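Local atomic coordinates of probable ribosomal RNA small subunit methyltransferase (Thermus thermophilus, PDB entry 3DMH), a protein that transfers a methyl group from S-adenosylmethionine to the N2 amino group of a guanosine in 16S ribosomal RNA. Residues A[231-240]-A[298-306]; A[258-268]-A[282-293]. All blocks are in the same frame, centred on the assembly; numbering follows the deposited sequence.

Contact 1 (A[231-240]-A[298-306]); sequences GVRGRQVLDL and RFDIIVTNP. With SAM (S-adenosylmethionine), chain D; GMP (guanosine), chain E.
L238 sets its CB over the face of the F299 ring, 3.7 Å from the ring centroid and almost on the normal, a CH-pi contact. With CG trans to the backbone N (chi1 -180°), the leucine methyls CD1 and CD2 run on across the ring toward CZ and CE2. On the sheet face that carries L238, its side chain runs beside I302, and L240 CD1 meets I302 CG2 at 3.7 Å. The sheet face with V237 packs that valine against I301, and I301 CD1 reaches V232 CG2 at 3.5 Å; helix 214-227 covers this side.

These side chains are held in step by parallel strands 236-240 and 301-304, with L238 bonded through its N to I301 O and through its O to V303 N. At the outer end, D300 folds back so that D300 OD2 takes Q236 N at 2.8 Å in a nearly straight bond (172°), met on the anti side of the carboxylate. Q236 O in turn accepts from both D300 N and I301 N. R331 ties this corner down, since it salt-bridges D300 OD1 and hydrogen-bonds Q236 OE1.

Toward the cofactor, T304 OG1 donates to L240 O at 2.8 Å. A water sits 2.7 Å from D239 OD1 and accepts from N305 N, with L240 O also close; T248 holds the other oxygen of D239. The water thus helps place the backbone of N305, the first residue of an Asn-Pro-Pro-Phe methyltransferase motif, while D213 and S216 hold its ND2. N305 OD1 accepts from guanosine N2 at 2.9 Å, and N305 O lies 3.2 Å from methyl CE of S-adenosylmethionine. Drawing on an N-H of the guanosine amino group would probably make N2 more electron-rich, consistent with its role as acceptor of the methyl.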
loop_
_atom_site.group_PDB
_atom_site.type_symbol
_atom_site.label_atom_id
_atom_site.label_comp_id
_atom_site.label_asym_id
_atom_site.label_seq_id
_atom_site.Cartn_x
_atom_site.Cartn_y
_atom_site.Cartn_z
ATOM N N GLY A 231 -30.331 5.659 -2.920
ATOM C CA GLY A 231 -29.926 5.088 -4.217
ATOM C C GLY A 231 -28.764 4.117 -4.128
ATOM O O GLY A 231 -28.282 3.597 -5.141
ATOM N N VAL A 232 -28.318 3.872 -2.902
ATOM C CA VAL A 232 -27.222 2.964 -2.643
ATOM C C VAL A 232 -27.676 1.713 -1.876
ATOM O O VAL A 232 -27.045 0.664 -1.959
ATOM C CB VAL A 232 -26.049 3.721 -1.957
ATOM C CG1 VAL A 232 -25.418 2.911 -0.871
ATOM C CG2 VAL A 232 -25.026 4.154 -2.999
ATOM N N ARG A 233 -28.792 1.812 -1.155
ATOM C CA ARG A 233 -29.282 0.681 -0.372
ATOM C C ARG A 233 -29.492 -0.564 -1.235
ATOM O O ARG A 233 -30.089 -0.497 -2.316
ATOM C CB ARG A 233 -30.567 1.045 0.390
ATOM C CG ARG A 233 -31.002 -0.007 1.415
ATOM C CD ARG A 233 -32.125 0.490 2.345
ATOM N NE ARG A 233 -31.752 1.700 3.081
ATOM C CZ ARG A 233 -30.887 1.738 4.097
ATOM N NH1 ARG A 233 -30.277 0.633 4.521
ATOM N NH2 ARG A 233 -30.623 2.896 4.686
ATOM N N GLY A 234 -28.977 -1.690 -0.750
ATOM C CA GLY A 234 -29.149 -2.981 -1.412
ATOM C C GLY A 234 -28.316 -3.199 -2.667
ATOM O O GLY A 234 -28.414 -4.259 -3.297
ATOM N N ARG A 235 -27.514 -2.199 -3.038
ATOM C CA ARG A 235 -26.650 -2.263 -4.224
ATOM C C ARG A 235 -25.301 -2.876 -3.861
ATOM O O ARG A 235 -24.812 -2.710 -2.740
ATOM C CB ARG A 235 -26.420 -0.868 -4.846
ATOM C CG ARG A 235 -27.690 -0.085 -5.203
ATOM C CD ARG A 235 -28.500 -0.736 -6.289
ATOM N NE ARG A 235 -29.741 -0.002 -6.518
ATOM C CZ ARG A 235 -29.880 0.989 -7.394
ATOM N NH1 ARG A 235 -28.844 1.374 -8.140
ATOM N NH2 ARG A 235 -31.058 1.591 -7.527
ATOM N N GLN A 236 -24.707 -3.569 -4.825
ATOM C CA GLN A 236 -23.355 -4.116 -4.690
ATOM C C GLN A 236 -22.333 -3.069 -5.118
ATOM O O GLN A 236 -22.368 -2.587 -6.250
ATOM C CB GLN A 236 -23.229 -5.405 -5.502
ATOM C CG GLN A 236 -24.040 -6.544 -4.896
ATOM C CD GLN A 236 -24.165 -7.737 -5.818
ATOM O OE1 GLN A 236 -23.984 -7.625 -7.030
ATOM N NE2 GLN A 236 -24.492 -8.890 -5.247
ATOM N N VAL A 237 -21.454 -2.707 -4.187
ATOM C CA VAL A 237 -20.489 -1.627 -4.405
ATOM C C VAL A 237 -19.086 -2.208 -4.305
ATOM O O VAL A 237 -18.811 -3.006 -3.405
ATOM C CB VAL A 237 -20.641 -0.521 -3.332
ATOM C CG1 VAL A 237 -19.511 0.515 -3.423
ATOM C CG2 VAL A 237 -21.997 0.169 -3.468
ATOM N N LEU A 238 -18.208 -1.826 -5.237
ATOM C CA LEU A 238 -16.783 -2.113 -5.131
ATOM C C LEU A 238 -16.069 -0.798 -4.883
ATOM O O LEU A 238 -16.287 0.153 -5.639
ATOM C CB LEU A 238 -16.249 -2.717 -6.426
ATOM C CG LEU A 238 -14.756 -3.081 -6.455
ATOM C CD1 LEU A 238 -14.427 -4.181 -5.459
ATOM C CD2 LEU A 238 -14.428 -3.571 -7.861
ATOM N N ASP A 239 -15.242 -0.763 -3.833
ATOM C CA ASP A 239 -14.436 0.420 -3.495
ATOM C C ASP A 239 -13.000 0.068 -3.878
ATOM O O ASP A 239 -12.366 -0.767 -3.207
ATOM C CB ASP A 239 -14.566 0.731 -1.994
ATOM C CG ASP A 239 -13.795 1.969 -1.555
ATOM O OD1 ASP A 239 -13.032 2.548 -2.346
ATOM O OD2 ASP A 239 -13.955 2.320 -0.372
ATOM N N LEU A 240 -12.508 0.669 -4.974
ATOM C CA LEU A 240 -11.156 0.370 -5.467
ATOM C C LEU A 240 -10.142 1.206 -4.703
ATOM O O LEU A 240 -10.076 2.445 -4.857
ATOM C CB LEU A 240 -11.043 0.670 -6.968
ATOM C CG LEU A 240 -11.812 -0.228 -7.925
ATOM C CD1 LEU A 240 -11.894 0.369 -9.312
ATOM C CD2 LEU A 240 -11.167 -1.610 -7.994
ATOM N N ARG A 298 -19.554 -9.041 -10.386
ATOM C CA ARG A 298 -19.945 -7.751 -10.964
ATOM C C ARG A 298 -20.643 -6.863 -9.931
ATOM O O ARG A 298 -21.056 -7.331 -8.865
ATOM C CB ARG A 298 -20.858 -7.937 -12.181
ATOM C CG ARG A 298 -20.293 -8.791 -13.295
ATOM C CD ARG A 298 -19.154 -8.099 -14.019
ATOM N NE ARG A 298 -18.689 -8.914 -15.140
ATOM C CZ ARG A 298 -17.679 -9.779 -15.076
ATOM N NH1 ARG A 298 -17.006 -9.950 -13.939
ATOM N NH2 ARG A 298 -17.341 -10.479 -16.155
ATOM N N PHE A 299 -20.758 -5.576 -10.239
ATOM C CA PHE A 299 -21.237 -4.616 -9.254
ATOM C C PHE A 299 -22.180 -3.619 -9.890
ATOM O O PHE A 299 -22.175 -3.441 -11.111
ATOM C CB PHE A 299 -20.041 -3.903 -8.597
ATOM C CG PHE A 299 -19.101 -4.846 -7.892
ATOM C CD1 PHE A 299 -19.271 -5.131 -6.543
ATOM C CD2 PHE A 299 -18.084 -5.501 -8.597
ATOM C CE1 PHE A 299 -18.434 -6.023 -5.890
ATOM C CE2 PHE A 299 -17.240 -6.424 -7.957
ATOM C CZ PHE A 299 -17.416 -6.684 -6.602
ATOM N N ASP A 300 -22.993 -2.985 -9.042
ATOM C CA ASP A 300 -23.918 -1.928 -9.444
ATOM C C ASP A 300 -23.254 -0.544 -9.392
ATOM O O ASP A 300 -23.569 0.337 -10.202
ATOM C CB ASP A 300 -25.140 -1.926 -8.518
ATOM C CG ASP A 300 -25.821 -3.286 -8.439
ATOM O OD1 ASP A 300 -26.163 -3.840 -9.508
ATOM O OD2 ASP A 300 -26.010 -3.802 -7.308
ATOM N N ILE A 301 -22.357 -0.350 -8.427
ATOM C CA ILE A 301 -21.704 0.944 -8.227
ATOM C C ILE A 301 -20.242 0.680 -7.918
ATOM O O ILE A 301 -19.933 -0.170 -7.088
ATOM C CB ILE A 301 -22.328 1.716 -7.038
ATOM C CG1 ILE A 301 -23.797 2.040 -7.320
ATOM C CG2 ILE A 301 -21.574 3.015 -6.758
ATOM C CD1 ILE A 301 -24.563 2.474 -6.084
ATOM N N ILE A 302 -19.348 1.414 -8.574
ATOM C CA ILE A 302 -17.920 1.323 -8.261
ATOM C C ILE A 302 -17.392 2.717 -7.977
ATOM O O ILE A 302 -17.703 3.668 -8.711
ATOM C CB ILE A 302 -17.136 0.646 -9.400
ATOM C CG1 ILE A 302 -17.638 -0.795 -9.544
ATOM C CG2 ILE A 302 -15.612 0.684 -9.104
ATOM C CD1 ILE A 302 -16.900 -1.639 -10.560
ATOM N N VAL A 303 -16.676 2.857 -6.867
ATOM C CA VAL A 303 -16.173 4.174 -6.459
ATOM C C VAL A 303 -14.675 4.085 -6.290
ATOM O O VAL A 303 -14.147 3.028 -5.914
ATOM C CB VAL A 303 -16.810 4.682 -5.126
ATOM C CG1 VAL A 303 -18.312 4.840 -5.277
ATOM C CG2 VAL A 303 -16.473 3.732 -3.957
ATOM N N THR A 304 -13.984 5.194 -6.541
ATOM C CA THR A 304 -12.556 5.205 -6.275
ATOM C C THR A 304 -12.007 6.608 -6.108
ATOM O O THR A 304 -12.407 7.524 -6.820
ATOM C CB THR A 304 -11.751 4.441 -7.369
ATOM O OG1 THR A 304 -10.379 4.332 -6.959
ATOM C CG2 THR A 304 -11.835 5.149 -8.749
ATOM N N ASN A 305 -11.117 6.731 -5.123
ATOM C CA ASN A 305 -10.198 7.859 -4.984
ATOM C C ASN A 305 -8.814 7.230 -5.243
ATOM O O ASN A 305 -8.198 6.704 -4.307
ATOM C CB ASN A 305 -10.318 8.399 -3.557
ATOM C CG ASN A 305 -9.386 9.563 -3.281
ATOM O OD1 ASN A 305 -8.632 9.985 -4.151
ATOM N ND2 ASN A 305 -9.435 10.087 -2.046
ATOM N N PRO A 306 -8.365 7.203 -6.512
ATOM C CA PRO A 306 -7.173 6.403 -6.810
ATOM C C PRO A 306 -5.872 6.959 -6.242
ATOM O O PRO A 306 -5.771 8.168 -5.935
ATOM C CB PRO A 306 -7.081 6.413 -8.344
ATOM C CG PRO A 306 -8.304 7.045 -8.845
ATOM C CD PRO A 306 -8.941 7.826 -7.724
HETATM N N SAM D . -10.466 5.095 -0.502
HETATM C CA SAM D . -9.582 5.678 0.565
HETATM C C SAM D . -10.007 7.106 0.829
HETATM O O SAM D . -10.784 7.605 0.003
HETATM O OXT SAM D . -9.548 7.715 1.810
HETATM C CB SAM D . -8.113 5.679 0.134
HETATM C CG SAM D . -7.794 6.465 -1.140
HETATM S SD SAM D . -6.003 6.490 -1.475
HETATM C CE SAM D . -5.852 7.958 -2.534
HETATM C "C5'" SAM D . -5.714 5.178 -2.697
HETATM C "C4'" SAM D . -5.701 3.794 -2.068
HETATM O "O4'" SAM D . -5.360 2.908 -3.132
HETATM C "C3'" SAM D . -4.675 3.602 -0.942
HETATM O "O3'" SAM D . -5.284 3.116 0.247
HETATM C "C2'" SAM D . -3.675 2.610 -1.546
HETATM O "O2'" SAM D . -3.021 1.768 -0.617
HETATM C "C1'" SAM D . -4.601 1.884 -2.519
HETATM N N9 SAM D . -3.856 1.140 -3.516
HETATM C C8 SAM D . -2.616 1.430 -4.082
HETATM N N7 SAM D . -2.313 0.476 -4.996
HETATM C C5 SAM D . -3.349 -0.435 -5.002
HETATM C C6 SAM D . -3.577 -1.632 -5.691
HETATM N N6 SAM D . -2.673 -2.124 -6.549
HETATM N N1 SAM D . -4.754 -2.300 -5.447
HETATM C C2 SAM D . -5.682 -1.829 -4.546
HETATM N N3 SAM D . -5.457 -0.674 -3.805
HETATM C C4 SAM D . -4.310 -0.006 -4.063
HETATM C "C4'" GMP E . -4.039 18.461 -1.812
HETATM O "O4'" GMP E . -4.568 17.450 -2.679
HETATM C "C3'" GMP E . -2.690 17.950 -1.334
HETATM O "O3'" GMP E . -2.887 17.354 -0.046
HETATM C "C2'" GMP E . -2.329 16.874 -2.342
HETATM O "O2'" GMP E . -1.506 15.862 -1.760
HETATM C "C1'" GMP E . -3.692 16.319 -2.716
HETATM N N9 GMP E . -3.800 15.728 -4.067
HETATM C C8 GMP E . -3.136 16.065 -5.185
HETATM N N7 GMP E . -3.527 15.306 -6.241
HETATM C C5 GMP E . -4.490 14.467 -5.799
HETATM C C6 GMP E . -5.340 13.392 -6.375
HETATM O O6 GMP E . -5.258 13.086 -7.583
HETATM N N1 GMP E . -6.198 12.765 -5.550
HETATM C C2 GMP E . -6.316 13.071 -4.235
HETATM N N2 GMP E . -7.193 12.410 -3.441
HETATM N N3 GMP E . -5.570 14.044 -3.641
HETATM C C4 GMP E . -4.668 14.754 -4.365
HETATM O O HOH W 1 -11.216 4.405 -3.182
#

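Contact 2 (A[258-268]-A[282-293]). With SAM (S-adenosylmethionine), chain D.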
loop_
_atom_site.group_PDB
_atom_site.type_symbol
_atom_site.label_atom_id
_atom_site.label_comp_id
_atom_site.label_asym_id
_atom_site.label_seq_id
_atom_site.Cartn_x
_atom_site.Cartn_y
_atom_site.Cartn_z
ATOM N N VAL A 258 -20.940 -3.751 0.349
ATOM C CA VAL A 258 -19.653 -3.206 -0.105
ATOM C C VAL A 258 -18.528 -4.223 -0.026
ATOM O O VAL A 258 -18.404 -4.952 0.971
ATOM C CB VAL A 258 -19.255 -1.951 0.711
ATOM C CG1 VAL A 258 -18.093 -1.245 0.041
ATOM C CG2 VAL A 258 -20.427 -0.984 0.853
ATOM N N VAL A 259 -17.738 -4.257 -1.104
ATOM C CA VAL A 259 -16.471 -4.982 -1.156
ATOM C C VAL A 259 -15.387 -3.935 -1.331
ATOM O O VAL A 259 -15.447 -3.157 -2.281
ATOM C CB VAL A 259 -16.398 -5.935 -2.348
ATOM C CG1 VAL A 259 -15.018 -6.620 -2.404
ATOM C CG2 VAL A 259 -17.493 -6.988 -2.257
ATOM N N GLY A 260 -14.431 -3.880 -0.401
ATOM C CA GLY A 260 -13.278 -2.978 -0.524
ATOM C C GLY A 260 -12.104 -3.833 -0.947
ATOM O O GLY A 260 -11.904 -4.918 -0.404
ATOM N N VAL A 261 -11.360 -3.358 -1.952
ATOM C CA VAL A 261 -10.086 -3.991 -2.332
ATOM C C VAL A 261 -8.979 -3.004 -2.049
ATOM O O VAL A 261 -9.096 -1.813 -2.328
ATOM C CB VAL A 261 -10.032 -4.483 -3.795
ATOM C CG1 VAL A 261 -10.970 -5.690 -3.977
ATOM C CG2 VAL A 261 -10.361 -3.401 -4.840
ATOM N N GLU A 262 -7.907 -3.520 -1.454
ATOM C CA GLU A 262 -6.830 -2.658 -0.953
ATOM C C GLU A 262 -5.525 -3.460 -0.967
ATOM O O GLU A 262 -5.497 -4.592 -0.433
ATOM C CB GLU A 262 -7.189 -2.191 0.464
ATOM C CG GLU A 262 -6.078 -1.494 1.226
ATOM C CD GLU A 262 -5.526 -0.292 0.481
ATOM O OE1 GLU A 262 -6.305 0.641 0.195
ATOM O OE2 GLU A 262 -4.314 -0.299 0.202
ATOM N N ASP A 263 -4.471 -2.921 -1.584
ATOM C CA ASP A 263 -3.234 -3.678 -1.746
ATOM C C ASP A 263 -2.396 -3.691 -0.469
ATOM O O ASP A 263 -1.528 -4.554 -0.336
ATOM C CB ASP A 263 -2.424 -3.045 -2.872
ATOM C CG ASP A 263 -1.187 -3.836 -3.238
ATOM O OD1 ASP A 263 -1.333 -4.983 -3.716
ATOM O OD2 ASP A 263 -0.050 -3.288 -3.097
ATOM N N ASP A 264 -2.595 -2.695 0.403
ATOM C CA ASP A 264 -1.757 -2.549 1.583
ATOM C C ASP A 264 -2.380 -3.209 2.821
ATOM O O ASP A 264 -3.460 -2.828 3.231
ATOM C CB ASP A 264 -1.506 -1.053 1.875
ATOM C CG ASP A 264 -0.915 -0.832 3.241
ATOM O OD1 ASP A 264 0.034 -1.534 3.566
ATOM O OD2 ASP A 264 -1.422 0.046 3.992
ATOM N N LEU A 265 -1.693 -4.209 3.377
ATOM C CA LEU A 265 -2.166 -4.908 4.557
ATOM C C LEU A 265 -2.514 -3.991 5.727
ATOM O O LEU A 265 -3.516 -4.218 6.411
ATOM C CB LEU A 265 -1.129 -5.932 5.033
ATOM C CG LEU A 265 -1.493 -6.778 6.244
ATOM C CD1 LEU A 265 -2.754 -7.580 5.985
ATOM C CD2 LEU A 265 -0.350 -7.681 6.589
ATOM N N ALA A 266 -1.672 -2.986 5.988
ATOM C CA ALA A 266 -1.952 -2.082 7.133
ATOM C C ALA A 266 -3.315 -1.407 6.933
ATOM O O ALA A 266 -4.099 -1.244 7.875
ATOM C CB ALA A 266 -0.833 -1.058 7.287
ATOM N N SER A 267 -3.611 -1.030 5.692
ATOM C CA SER A 267 -4.866 -0.396 5.354
ATOM C C SER A 267 -6.046 -1.361 5.457
ATOM O O SER A 267 -7.113 -0.991 5.958
ATOM C CB SER A 267 -4.788 0.222 3.955
ATOM O OG SER A 267 -3.888 1.333 3.981
ATOM N N VAL A 268 -5.858 -2.607 5.017
ATOM C CA VAL A 268 -6.903 -3.626 5.148
ATOM C C VAL A 268 -7.284 -3.803 6.622
ATOM O O VAL A 268 -8.475 -3.818 6.979
ATOM C CB VAL A 268 -6.434 -4.973 4.587
ATOM C CG1 VAL A 268 -7.421 -6.100 4.920
ATOM C CG2 VAL A 268 -6.249 -4.863 3.090
ATOM N N ALA A 282 -18.784 -5.154 5.881
ATOM C CA ALA A 282 -18.292 -5.097 4.503
ATOM C C ALA A 282 -17.149 -6.083 4.348
ATOM O O ALA A 282 -16.543 -6.509 5.342
ATOM C CB ALA A 282 -17.833 -3.676 4.136
ATOM N N GLN A 283 -16.852 -6.454 3.106
ATOM C CA GLN A 283 -15.725 -7.322 2.834
ATOM C C GLN A 283 -14.524 -6.440 2.635
ATOM O O GLN A 283 -14.560 -5.523 1.819
ATOM C CB GLN A 283 -15.960 -8.157 1.587
ATOM C CG GLN A 283 -17.139 -9.113 1.736
ATOM C CD GLN A 283 -17.298 -10.005 0.533
ATOM O OE1 GLN A 283 -16.438 -10.848 0.249
ATOM N NE2 GLN A 283 -18.382 -9.820 -0.193
ATOM N N ALA A 284 -13.497 -6.690 3.429
ATOM C CA ALA A 284 -12.286 -5.884 3.387
ATOM C C ALA A 284 -11.182 -6.779 2.859
ATOM O O ALA A 284 -10.529 -7.495 3.626
ATOM C CB ALA A 284 -11.941 -5.375 4.784
ATOM N N LEU A 285 -10.960 -6.720 1.545
ATOM C CA LEU A 285 -10.070 -7.686 0.910
ATOM C C LEU A 285 -8.705 -7.109 0.688
ATOM O O LEU A 285 -8.559 -5.980 0.234
ATOM C CB LEU A 285 -10.640 -8.158 -0.429
ATOM C CG LEU A 285 -12.076 -8.677 -0.373
ATOM C CD1 LEU A 285 -12.453 -9.139 -1.750
ATOM C CD2 LEU A 285 -12.174 -9.805 0.617
ATOM N N HIS A 286 -7.712 -7.930 0.987
ATOM C CA HIS A 286 -6.332 -7.618 0.679
ATOM C C HIS A 286 -6.100 -8.120 -0.742
ATOM O O HIS A 286 -6.060 -9.317 -0.992
ATOM C CB HIS A 286 -5.415 -8.306 1.701
ATOM C CG HIS A 286 -3.986 -7.867 1.610
ATOM N ND1 HIS A 286 -2.926 -8.626 2.063
ATOM C CD2 HIS A 286 -3.453 -6.714 1.138
ATOM C CE1 HIS A 286 -1.799 -7.965 1.860
ATOM N NE2 HIS A 286 -2.094 -6.806 1.287
ATOM N N SER A 287 -5.941 -7.185 -1.674
ATOM C CA SER A 287 -6.041 -7.499 -3.090
ATOM C C SER A 287 -5.256 -6.483 -3.910
ATOM O O SER A 287 -5.290 -5.286 -3.614
ATOM C CB SER A 287 -7.505 -7.369 -3.502
ATOM O OG SER A 287 -7.725 -7.807 -4.839
ATOM N N ASP A 288 -4.582 -6.979 -4.948
ATOM C CA ASP A 288 -3.954 -6.104 -5.943
ATOM C C ASP A 288 -5.048 -5.812 -6.972
ATOM O O ASP A 288 -5.405 -6.684 -7.761
ATOM C CB ASP A 288 -2.772 -6.833 -6.597
ATOM C CG ASP A 288 -2.084 -6.013 -7.683
ATOM O OD1 ASP A 288 -2.345 -4.793 -7.764
ATOM O OD2 ASP A 288 -1.267 -6.601 -8.430
ATOM N N VAL A 289 -5.625 -4.617 -6.894
ATOM C CA VAL A 289 -6.802 -4.232 -7.691
ATOM C C VAL A 289 -7.869 -5.332 -7.483
ATOM O O VAL A 289 -8.237 -5.608 -6.330
ATOM C CB VAL A 289 -6.476 -3.891 -9.192
ATOM C CG1 VAL A 289 -7.628 -3.117 -9.815
ATOM C CG2 VAL A 289 -5.239 -2.998 -9.278
ATOM N N ASP A 290 -8.354 -5.971 -8.541
ATOM C CA ASP A 290 -9.405 -6.977 -8.381
ATOM C C ASP A 290 -8.901 -8.411 -8.333
ATOM O O ASP A 290 -9.673 -9.353 -8.529
ATOM C CB ASP A 290 -10.447 -6.848 -9.499
ATOM C CG ASP A 290 -9.856 -7.035 -10.883
ATOM O OD1 ASP A 290 -8.627 -6.861 -11.070
ATOM O OD2 ASP A 290 -10.623 -7.344 -11.820
ATOM N N GLU A 291 -7.613 -8.585 -8.049
ATOM C CA GLU A 291 -7.001 -9.919 -8.036
ATOM C C GLU A 291 -7.738 -10.910 -7.136
ATOM O O GLU A 291 -7.846 -12.101 -7.462
ATOM C CB GLU A 291 -5.535 -9.771 -7.615
ATOM C CG GLU A 291 -4.796 -11.032 -7.283
ATOM C CD GLU A 291 -4.503 -11.166 -5.821
ATOM O OE1 GLU A 291 -4.589 -10.160 -5.064
ATOM O OE2 GLU A 291 -4.167 -12.302 -5.437
ATOM N N ALA A 292 -8.252 -10.408 -6.011
ATOM C CA ALA A 292 -8.915 -11.275 -5.019
ATOM C C ALA A 292 -10.324 -11.706 -5.419
ATOM O O ALA A 292 -10.889 -12.615 -4.800
ATOM C CB ALA A 292 -8.970 -10.580 -3.669
ATOM N N LEU A 293 -10.905 -11.055 -6.427
ATOM C CA LEU A 293 -12.299 -11.335 -6.798
ATOM C C LEU A 293 -12.383 -12.542 -7.705
ATOM O O LEU A 293 -11.405 -12.913 -8.369
ATOM C CB LEU A 293 -12.955 -10.136 -7.489
ATOM C CG LEU A 293 -12.886 -8.777 -6.787
ATOM C CD1 LEU A 293 -13.605 -7.730 -7.600
ATOM C CD2 LEU A 293 -13.407 -8.790 -5.354
HETATM N N SAM D . -10.466 5.095 -0.502
HETATM C CA SAM D . -9.582 5.678 0.565
HETATM C C SAM D . -10.007 7.106 0.829
HETATM O O SAM D . -10.784 7.605 0.003
HETATM O OXT SAM D . -9.548 7.715 1.810
HETATM C CB SAM D . -8.113 5.679 0.134
HETATM C CG SAM D . -7.794 6.465 -1.140
HETATM S SD SAM D . -6.003 6.490 -1.475
HETATM C CE SAM D . -5.852 7.958 -2.534
HETATM C "C5'" SAM D . -5.714 5.178 -2.697
HETATM C "C4'" SAM D . -5.701 3.794 -2.068
HETATM O "O4'" SAM D . -5.360 2.908 -3.132
HETATM C "C3'" SAM D . -4.675 3.602 -0.942
HETATM O "O3'" SAM D . -5.284 3.116 0.247
HETATM C "C2'" SAM D . -3.675 2.610 -1.546
HETATM O "O2'" SAM D . -3.021 1.768 -0.617
HETATM C "C1'" SAM D . -4.601 1.884 -2.519
HETATM N N9 SAM D . -3.856 1.140 -3.516
HETATM C C8 SAM D . -2.616 1.430 -4.082
HETATM N N7 SAM D . -2.313 0.476 -4.996
HETATM C C5 SAM D . -3.349 -0.435 -5.002
HETATM C C6 SAM D . -3.577 -1.632 -5.691
HETATM N N6 SAM D . -2.673 -2.124 -6.549
HETATM N N1 SAM D . -4.754 -2.300 -5.447
HETATM C C2 SAM D . -5.682 -1.829 -4.546
HETATM N N3 SAM D . -5.457 -0.674 -3.805
HETATM C C4 SAM D . -4.310 -0.006 -4.063
HETATM O O HOH W 2 -20.070 -7.204 1.207
#
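V261 presses its CB and both methyls against the V289 carbonyl, with V261 CB 3.3 Å from V289 O, and touches S287 CB as well: this is the close-packed end of the contact. S287 OG steadies that carbonyl by donating to it. Beside it H286, its CG trans to the backbone N (chi1 -170°), swings its ring back under the start of helix 265-277. H286 NE2 donates to D263 O at 2.8 Å in a bent bond; the oxygen lies near the ring plane, but the nitrogen stands well above the carbonyl plane. T74 O is a second partner of NE2, so the two carbonyls probably share its N-H. L265 CA lies over one ring face toward its rim, with CB making an off-centre CH-pi contact, and V268 CG2 rests on H286 CB at 3.8 Å. Replaced by an alanine, H286 would probably leave D263 O and T74 O without this donor and open a gap beneath L265.

At the far end the backbone pairing stays regular, but side-chain packing is sparse. V258 and A282 touch lightly, A282 CB 3.5 Å from V258 O. The exposed Q283 trails NE2 along V259 CG2, and a water bonded to V258 O reaches that amide weakly.

Just beyond the strand ends, D263 OD1 and D288 OD1 bring like charges within 4.2 Å; S75 and A77 N engage D263, while Y8, K24 and R80 engage D288. E262 grips both ribose hydroxyls of S-adenosylmethionine, E262 OE2 to O2' at 2.6 Å. D288 OD1 accepts from adenine N6 and V289 N donates to N1 at 2.9 Å. An acidic residue ending the second strand, with an adenine-reading loop after the third, is the classical cofactor site of Rossmann-like methyltransferases.

Contacts 1 and 2 have centres 13 Å apart in the same seven-stranded mixed sheet, whose order begins 283-286, 257-262, 236-240, 299-304. Contact 2 is the outer strand pair and contact 1 the inner one; strands 236-240 and 257-262 join them, with V237 O probably hydrogen-bonded to V259 N and D239 N to V259 O. Along the chain, contact 2 is nested within the loop that contact 1 closes, so strand 299-304 follows 283-286 yet lies across the sheet beside 236-240. That switch brings both sets of strand ends to one cofactor: contact 2 binds its ribose and adenine, while contact 1 lies against its methyl and binds the guanosine.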